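Local coordinates for protein aromatic-amino-acid aminotransferase (Burkholderia pseudomallei, PDB 4F4E) that probably transfers the amino group of aromatic amino acids such as tyrosine to 2-oxoglutarate, working as a homodimer with covalently bound pyridoxal phosphate, at residues A[115-129]-A[277-291]. Numbering follows the deposited sequence.
Sequences AGRVVTAQALGGTGA and RVGALSIITDSKDEA
Arg117 and Thr285 lock one end of an antiparallel strand pair, 118-124 against 278-284. The Arg117 chain bends at its third torsion (chi3 57°), which points the N-H of NE at Thr285 O, a 2.8 Å hydrogen bond at the edge of the guanidinium with the oxygen in its plane, while Asp286 O sits over one face. A water accepts from Arg117 NH2 and donates to Asp286 OD1, which Asn260 ND2 also holds, bridging two charges too far apart for a salt bridge. In return, Thr285 N gives a 2.8 Å bond to Arg117 O.

Along the strands, side chains alternate between two faces. On one, Thr120 OG1 and Ser282 OG share a 2.8 Å hydrogen bond across a non-hydrogen-bonded pair, and Gln102 of helix 95-106 also bonds Thr120 OG1. On the other, Val119 CG2 lies 3.7 Å from Ala291 CB, where helix 288-303 closes over the strand, and Ala129 CB packs 3.9 Å from Leu281 CB.

At the far end the chain turns into helix 125-140. Gly125 N makes a weak 3.3 Å bond to Arg277 O, and the Arg277 guanidinium turns one face toward the Leu124-Gly125 backbone. Its NH2 reaches the cofactor phosphate on the modified Lys269 and Tyr306 O of the second subunit. With Gly126 N and Thr127 N also binding that phosphate, the edge strand leads into the phosphate-binding cup of a fold-type I aminotransferase, at the helix N-terminus.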
ATOM      1  N   ALA A 115     -14.128   9.883 -24.322  1.00 15.33           N
ATOM      2  CA  ALA A 115     -13.634  11.273 -24.400  1.00 15.67           C
ATOM      3  C   ALA A 115     -12.357  11.480 -23.573  1.00 15.26           C
ATOM      4  O   ALA A 115     -11.850  12.595 -23.481  1.00 15.81           O
ATOM      5  CB  ALA A 115     -14.714  12.260 -23.919  1.00 16.13           C
ATOM      6  N   GLY A 116     -11.854  10.411 -22.954  1.00 14.35           N
ATOM      7  CA  GLY A 116     -10.655  10.496 -22.132  1.00 13.52           C
ATOM      8  C   GLY A 116     -10.778  11.298 -20.863  1.00 12.94           C
ATOM      9  O   GLY A 116      -9.807  11.895 -20.384  1.00 12.31           O
ATOM     10  N   ARG A 117     -11.979  11.353 -20.330  1.00 12.73           N
ATOM     11  CA  ARG A 117     -12.266  12.193 -19.197  1.00 12.60           C
ATOM     12  C   ARG A 117     -12.148  11.464 -17.868  1.00 12.06           C
ATOM     13  O   ARG A 117     -12.266  12.124 -16.840  1.00 12.89           O
ATOM     14  CB  ARG A 117     -13.663  12.806 -19.344  1.00 13.50           C
ATOM     15  CG  ARG A 117     -13.677  13.959 -20.302  1.00 14.76           C
ATOM     16  CD  ARG A 117     -15.089  14.446 -20.592  1.00 15.68           C
ATOM     17  NE  ARG A 117     -15.789  14.827 -19.381  1.00 16.39           N
ATOM     18  CZ  ARG A 117     -17.044  15.260 -19.333  1.00 18.08           C
ATOM     19  NH1 ARG A 117     -17.740  15.401 -20.441  1.00 19.37           N
ATOM     20  NH2 ARG A 117     -17.609  15.560 -18.157  1.00 18.96           N
ATOM     21  N   VAL A 118     -11.946  10.134 -17.860  1.00 11.43           N
ATOM     22  CA  VAL A 118     -11.866   9.368 -16.613  1.00 10.95           C
ATOM     23  C   VAL A 118     -10.430   8.969 -16.317  1.00 10.53           C
ATOM     24  O   VAL A 118      -9.725   8.425 -17.182  1.00 11.27           O
ATOM     25  CB  VAL A 118     -12.733   8.095 -16.668  1.00 11.38           C
ATOM     26  CG1 VAL A 118     -12.867   7.453 -15.278  1.00 11.21           C
ATOM     27  CG2 VAL A 118     -14.093   8.438 -17.278  1.00 11.59           C
ATOM     28  N   VAL A 119     -10.021   9.250 -15.093  1.00 10.01           N
ATOM     29  CA  VAL A 119      -8.725   8.889 -14.544  1.00  9.99           C
ATOM     30  C   VAL A 119      -8.950   7.751 -13.581  1.00  9.51           C
ATOM     31  O   VAL A 119      -9.802   7.859 -12.709  1.00  9.51           O
ATOM     32  CB  VAL A 119      -8.151  10.100 -13.751  1.00 10.38           C
ATOM     33  CG1 VAL A 119      -6.884   9.696 -13.014  1.00 10.62           C
ATOM     34  CG2 VAL A 119      -7.896  11.282 -14.689  1.00 10.76           C
ATOM     35  N   THR A 120      -8.213   6.663 -13.749  1.00  8.77           N
ATOM     36  CA  THR A 120      -8.232   5.535 -12.830  1.00  8.36           C
ATOM     37  C   THR A 120      -6.849   5.100 -12.442  1.00  8.27           C
ATOM     38  O   THR A 120      -6.002   4.841 -13.320  1.00  9.22           O
ATOM     39  CB  THR A 120      -9.002   4.345 -13.423  1.00  8.20           C
ATOM     40  OG1 THR A 120     -10.355   4.758 -13.677  1.00  8.29           O
ATOM     41  CG2 THR A 120      -8.995   3.160 -12.456  1.00  7.82           C
ATOM     42  N   ALA A 121      -6.579   5.054 -11.127  1.00  7.80           N
ATOM     43  CA  ALA A 121      -5.312   4.560 -10.602  1.00  7.54           C
ATOM     44  C   ALA A 121      -5.610   3.337  -9.716  1.00  7.25           C
ATOM     45  O   ALA A 121      -6.468   3.386  -8.847  1.00  7.12           O
ATOM     46  CB  ALA A 121      -4.564   5.616  -9.760  1.00  7.56           C
ATOM     47  N   GLN A 122      -4.884   2.259  -9.956  1.00  7.01           N
ATOM     48  CA  GLN A 122      -4.918   1.115  -9.108  1.00  6.93           C
ATOM     49  C   GLN A 122      -4.544   1.525  -7.706  1.00  6.71           C
ATOM     50  O   GLN A 122      -3.714   2.400  -7.505  1.00  7.14           O
ATOM     51  CB  GLN A 122      -3.929   0.054  -9.642  1.00  6.90           C
ATOM     52  CG  GLN A 122      -3.909  -1.280  -8.908  1.00  6.74           C
ATOM     53  CD  GLN A 122      -2.822  -2.171  -9.425  1.00  6.92           C
ATOM     54  OE1 GLN A 122      -2.431  -2.068 -10.584  1.00  7.16           O
ATOM     55  NE2 GLN A 122      -2.332  -3.067  -8.570  1.00  6.74           N
ATOM     56  N   ALA A 123      -5.164   0.883  -6.731  1.00  6.51           N
ATOM     57  CA  ALA A 123      -5.024   1.289  -5.337  1.00  6.48           C
ATOM     58  C   ALA A 123      -4.982   0.091  -4.399  1.00  6.40           C
ATOM     59  O   ALA A 123      -5.403  -1.013  -4.770  1.00  5.99           O
ATOM     60  CB  ALA A 123      -6.204   2.243  -4.957  1.00  6.21           C
ATOM     61  N   LEU A 124      -4.558   0.334  -3.143  1.00  6.67           N
ATOM     62  CA  LEU A 124      -4.478  -0.730  -2.132  1.00  6.98           C
ATOM     63  C   LEU A 124      -5.848  -0.959  -1.509  1.00  6.97           C
ATOM     64  O   LEU A 124      -6.152  -0.493  -0.427  1.00  6.85           O
ATOM     65  CB  LEU A 124      -3.420  -0.408  -1.090  1.00  7.47           C
ATOM     66  CG  LEU A 124      -1.957  -0.657  -1.439  1.00  8.22           C
ATOM     67  CD1 LEU A 124      -1.592  -2.126  -1.531  1.00  8.37           C
ATOM     68  CD2 LEU A 124      -1.487   0.025  -2.690  1.00  8.92           C
ATOM     69  N   GLY A 125      -6.661  -1.721  -2.227  1.00  7.10           N
ATOM     70  CA  GLY A 125      -8.058  -1.877  -1.887  1.00  6.91           C
ATOM     71  C   GLY A 125      -8.874  -0.599  -2.027  1.00  6.90           C
ATOM     72  O   GLY A 125      -8.380   0.461  -2.458  1.00  6.71           O
ATOM     73  N   GLY A 126     -10.148  -0.724  -1.640  1.00  6.74           N
ATOM     74  CA  GLY A 126     -11.015   0.425  -1.506  1.00  6.95           C
ATOM     75  C   GLY A 126     -10.503   1.403  -0.498  1.00  6.88           C
ATOM     76  O   GLY A 126     -10.647   2.645  -0.683  1.00  6.83           O
ATOM     77  N   THR A 127      -9.855   0.891   0.545  1.00  7.09           N
ATOM     78  CA  THR A 127      -9.281   1.808   1.534  1.00  6.84           C
ATOM     79  C   THR A 127      -8.193   2.684   0.928  1.00  7.05           C
ATOM     80  O   THR A 127      -8.167   3.906   1.133  1.00  6.75           O
ATOM     81  CB  THR A 127      -8.715   1.083   2.758  1.00  7.11           C
ATOM     82  OG1 THR A 127      -9.718   0.246   3.330  1.00  6.81           O
ATOM     83  CG2 THR A 127      -8.291   2.064   3.779  1.00  7.36           C
ATOM     84  N   GLY A 128      -7.247   2.054   0.216  1.00  6.88           N
ATOM     85  CA  GLY A 128      -6.186   2.832  -0.419  1.00  6.70           C
ATOM     86  C   GLY A 128      -6.709   3.888  -1.374  1.00  6.94           C
ATOM     87  O   GLY A 128      -6.180   4.987  -1.428  1.00  7.25           O
ATOM     88  N   ALA A 129      -7.769   3.567  -2.106  1.00  6.90           N
ATOM     89  CA  ALA A 129      -8.398   4.500  -3.061  1.00  7.25           C
ATOM     90  C   ALA A 129      -8.972   5.716  -2.337  1.00  7.38           C
ATOM     91  O   ALA A 129      -8.830   6.858  -2.768  1.00  7.17           O
ATOM     92  CB  ALA A 129      -9.460   3.809  -3.892  1.00  7.25           C
ATOM     93  N   ARG A 277      -5.289  -6.754  -1.604  1.00  6.88           N
ATOM     94  CA  ARG A 277      -5.398  -5.284  -1.555  1.00  6.73           C
ATOM     95  C   ARG A 277      -5.565  -4.715  -2.983  1.00  6.77           C
ATOM     96  O   ARG A 277      -4.697  -4.008  -3.490  1.00  6.93           O
ATOM     97  CB  ARG A 277      -4.207  -4.618  -0.875  1.00  6.52           C
ATOM     98  CG  ARG A 277      -3.736  -5.293   0.431  1.00  6.38           C
ATOM     99  CD  ARG A 277      -4.826  -5.444   1.468  1.00  6.31           C
ATOM    100  NE  ARG A 277      -5.481  -4.195   1.789  1.00  6.09           N
ATOM    101  CZ  ARG A 277      -6.780  -3.916   1.638  1.00  6.00           C
ATOM    102  NH1 ARG A 277      -7.661  -4.789   1.138  1.00  5.87           N
ATOM    103  NH2 ARG A 277      -7.211  -2.698   1.973  1.00  5.84           N
ATOM    104  N   VAL A 278      -6.668  -5.073  -3.608  1.00  6.57           N
ATOM    105  CA  VAL A 278      -6.945  -4.751  -5.011  1.00  6.75           C
ATOM    106  C   VAL A 278      -8.184  -3.852  -5.097  1.00  6.59           C
ATOM    107  O   VAL A 278      -9.301  -4.292  -4.842  1.00  6.83           O
ATOM    108  CB  VAL A 278      -7.205  -6.050  -5.815  1.00  7.01           C
ATOM    109  CG1 VAL A 278      -7.162  -5.751  -7.318  1.00  7.03           C
ATOM    110  CG2 VAL A 278      -6.201  -7.111  -5.462  1.00  7.52           C
ATOM    111  N   GLY A 279      -7.960  -2.563  -5.381  1.00  6.46           N
ATOM    112  CA  GLY A 279      -8.992  -1.583  -5.606  1.00  6.33           C
ATOM    113  C   GLY A 279      -8.523  -0.521  -6.576  1.00  6.33           C
ATOM    114  O   GLY A 279      -7.524  -0.700  -7.308  1.00  6.13           O
ATOM    115  N   ALA A 280      -9.259   0.565  -6.639  1.00  6.29           N
ATOM    116  CA  ALA A 280      -8.978   1.620  -7.629  1.00  6.26           C
ATOM    117  C   ALA A 280      -9.671   2.909  -7.207  1.00  6.32           C
ATOM    118  O   ALA A 280     -10.768   2.895  -6.636  1.00  6.34           O
ATOM    119  CB  ALA A 280      -9.441   1.217  -9.018  1.00  6.42           C
ATOM    120  N   LEU A 281      -9.028   4.022  -7.526  1.00  6.45           N
ATOM    121  CA  LEU A 281      -9.661   5.340  -7.410  1.00  6.87           C
ATOM    122  C   LEU A 281      -9.890   5.810  -8.827  1.00  6.97           C
ATOM    123  O   LEU A 281      -8.947   5.786  -9.656  1.00  6.94           O
ATOM    124  CB  LEU A 281      -8.757   6.379  -6.744  1.00  7.01           C
ATOM    125  CG  LEU A 281      -9.377   7.788  -6.666  1.00  7.38           C
ATOM    126  CD1 LEU A 281     -10.604   7.792  -5.726  1.00  7.34           C
ATOM    127  CD2 LEU A 281      -8.334   8.813  -6.261  1.00  8.02           C
ATOM    128  N   SER A 282     -11.116   6.183  -9.122  1.00  7.44           N
ATOM    129  CA  SER A 282     -11.448   6.754 -10.401  1.00  7.61           C
ATOM    130  C   SER A 282     -11.956   8.169 -10.165  1.00  8.16           C
ATOM    131  O   SER A 282     -12.671   8.428  -9.203  1.00  8.57           O
ATOM    132  CB  SER A 282     -12.510   5.912 -11.152  1.00  7.62           C
ATOM    133  OG  SER A 282     -12.065   4.589 -11.491  1.00  7.33           O
ATOM    134  N   ILE A 283     -11.565   9.103 -11.051  1.00  8.71           N
ATOM    135  CA  ILE A 283     -12.022  10.485 -10.982  1.00  9.13           C
ATOM    136  C   ILE A 283     -12.563  10.924 -12.358  1.00  9.62           C
ATOM    137  O   ILE A 283     -11.897  10.754 -13.366  1.00  9.38           O
ATOM    138  CB  ILE A 283     -10.883  11.444 -10.538  1.00  9.37           C
ATOM    139  CG1 ILE A 283     -10.250  10.988  -9.219  1.00  9.40           C
ATOM    140  CG2 ILE A 283     -11.393  12.892 -10.444  1.00 10.03           C
ATOM    141  CD1 ILE A 283      -8.978  11.784  -8.836  1.00  9.30           C
ATOM    142  N   ILE A 284     -13.769  11.485 -12.391  1.00  9.97           N
ATOM    143  CA  ILE A 284     -14.336  11.994 -13.638  1.00 10.62           C
ATOM    144  C   ILE A 284     -13.952  13.461 -13.754  1.00 11.35           C
ATOM    145  O   ILE A 284     -14.228  14.261 -12.834  1.00 11.37           O
ATOM    146  CB  ILE A 284     -15.857  11.768 -13.689  1.00 11.16           C
ATOM    147  CG1 ILE A 284     -16.182  10.281 -13.652  1.00 11.12           C
ATOM    148  CG2 ILE A 284     -16.487  12.481 -14.915  1.00 11.60           C
ATOM    149  CD1 ILE A 284     -17.664   9.898 -13.595  1.00 11.76           C
ATOM    150  N   THR A 285     -13.307  13.821 -14.867  1.00 11.71           N
ATOM    151  CA  THR A 285     -12.882  15.198 -15.077  1.00 12.72           C
ATOM    152  C   THR A 285     -13.635  15.794 -16.256  1.00 14.09           C
ATOM    153  O   THR A 285     -14.365  15.081 -16.955  1.00 14.22           O
ATOM    154  CB  THR A 285     -11.391  15.271 -15.320  1.00 12.58           C
ATOM    155  OG1 THR A 285     -11.124  14.724 -16.623  1.00 13.18           O
ATOM    156  CG2 THR A 285     -10.618  14.479 -14.168  1.00 12.29           C
ATOM    157  N   ASP A 286     -13.457  17.091 -16.483  1.00 14.76           N
ATOM    158  CA  ASP A 286     -14.245  17.801 -17.492  1.00 16.18           C
ATOM    159  C   ASP A 286     -13.648  17.630 -18.896  1.00 16.56           C
ATOM    160  O   ASP A 286     -14.337  17.882 -19.907  1.00 17.19           O
ATOM    161  CB  ASP A 286     -14.266  19.301 -17.180  1.00 17.08           C
ATOM    162  CG  ASP A 286     -15.165  19.643 -16.009  1.00 18.78           C
ATOM    163  OD1 ASP A 286     -15.764  18.717 -15.420  1.00 19.30           O
ATOM    164  OD2 ASP A 286     -15.342  20.846 -15.728  1.00 20.10           O
ATOM    165  N   SER A 287     -12.370  17.276 -18.972  1.00 16.23           N
ATOM    166  CA  SER A 287     -11.654  17.211 -20.260  1.00 17.07           C
ATOM    167  C   SER A 287     -10.445  16.321 -20.224  1.00 17.32           C
ATOM    168  O   SER A 287      -9.952  15.960 -19.147  1.00 15.73           O
ATOM    169  CB  SER A 287     -11.215  18.629 -20.679  1.00 17.46           C
ATOM    170  OG  SER A 287     -10.225  19.180 -19.828  1.00 16.35           O
ATOM    171  N   LYS A 288      -9.941  15.973 -21.393  1.00 18.44           N
ATOM    172  CA  LYS A 288      -8.654  15.253 -21.470  1.00 19.92           C
ATOM    173  C   LYS A 288      -7.524  15.997 -20.785  1.00 19.27           C
ATOM    174  O   LYS A 288      -6.670  15.386 -20.096  1.00 18.35           O
ATOM    175  CB  LYS A 288      -8.230  15.018 -22.906  1.00 22.41           C
ATOM    176  CG  LYS A 288      -9.027  13.962 -23.618  1.00 25.20           C
ATOM    177  CD  LYS A 288      -8.427  13.653 -25.008  1.00 28.17           C
ATOM    178  CE  LYS A 288      -9.386  12.757 -25.788  1.00 30.19           C
ATOM    179  NZ  LYS A 288      -8.994  12.349 -27.177  1.00 32.93           N
ATOM    180  N   ASP A 289      -7.473  17.310 -20.996  1.00 19.17           N
ATOM    181  CA  ASP A 289      -6.416  18.114 -20.379  1.00 20.39           C
ATOM    182  C   ASP A 289      -6.530  18.073 -18.885  1.00 18.69           C
ATOM    183  O   ASP A 289      -5.523  17.928 -18.179  1.00 18.71           O
ATOM    184  CB  ASP A 289      -6.463  19.569 -20.818  1.00 22.06           C
ATOM    185  CG  ASP A 289      -5.329  20.396 -20.206  1.00 23.84           C
ATOM    186  OD1 ASP A 289      -4.169  20.136 -20.549  1.00 26.09           O
ATOM    187  OD2 ASP A 289      -5.588  21.265 -19.353  1.00 23.91           O
ATOM    188  N   GLU A 290      -7.757  18.190 -18.395  1.00 17.44           N
ATOM    189  CA  GLU A 290      -7.975  18.187 -16.965  1.00 16.66           C
ATOM    190  C   GLU A 290      -7.616  16.787 -16.405  1.00 15.08           C
ATOM    191  O   GLU A 290      -6.988  16.679 -15.355  1.00 14.32           O
ATOM    192  CB  GLU A 290      -9.423  18.599 -16.646  1.00 17.25           C
ATOM    193  CG  GLU A 290      -9.709  18.695 -15.179  1.00 17.75           C
ATOM    194  CD  GLU A 290     -11.051  19.359 -14.889  1.00 19.57           C
ATOM    195  OE1 GLU A 290     -12.038  18.647 -14.727  1.00 19.78           O
ATOM    196  OE2 GLU A 290     -11.092  20.589 -14.837  1.00 22.38           O
ATOM    197  N   ALA A 291      -7.993  15.725 -17.104  1.00 14.23           N
ATOM    198  CA  ALA A 291      -7.573  14.360 -16.715  1.00 13.64           C
ATOM    199  C   ALA A 291      -6.044  14.236 -16.568  1.00 13.73           C
ATOM    200  O   ALA A 291      -5.519  13.656 -15.605  1.00 12.21           O
ATOM    201  CB  ALA A 291      -8.111  13.325 -17.707  1.00 13.62           C
TER
HETATM  202  O   HOH W   1     -16.893  16.003 -15.243  1.00 26.75           O
HETATM  203  O   HOH W   2      -3.249  -2.908  -5.821  1.00  9.91           O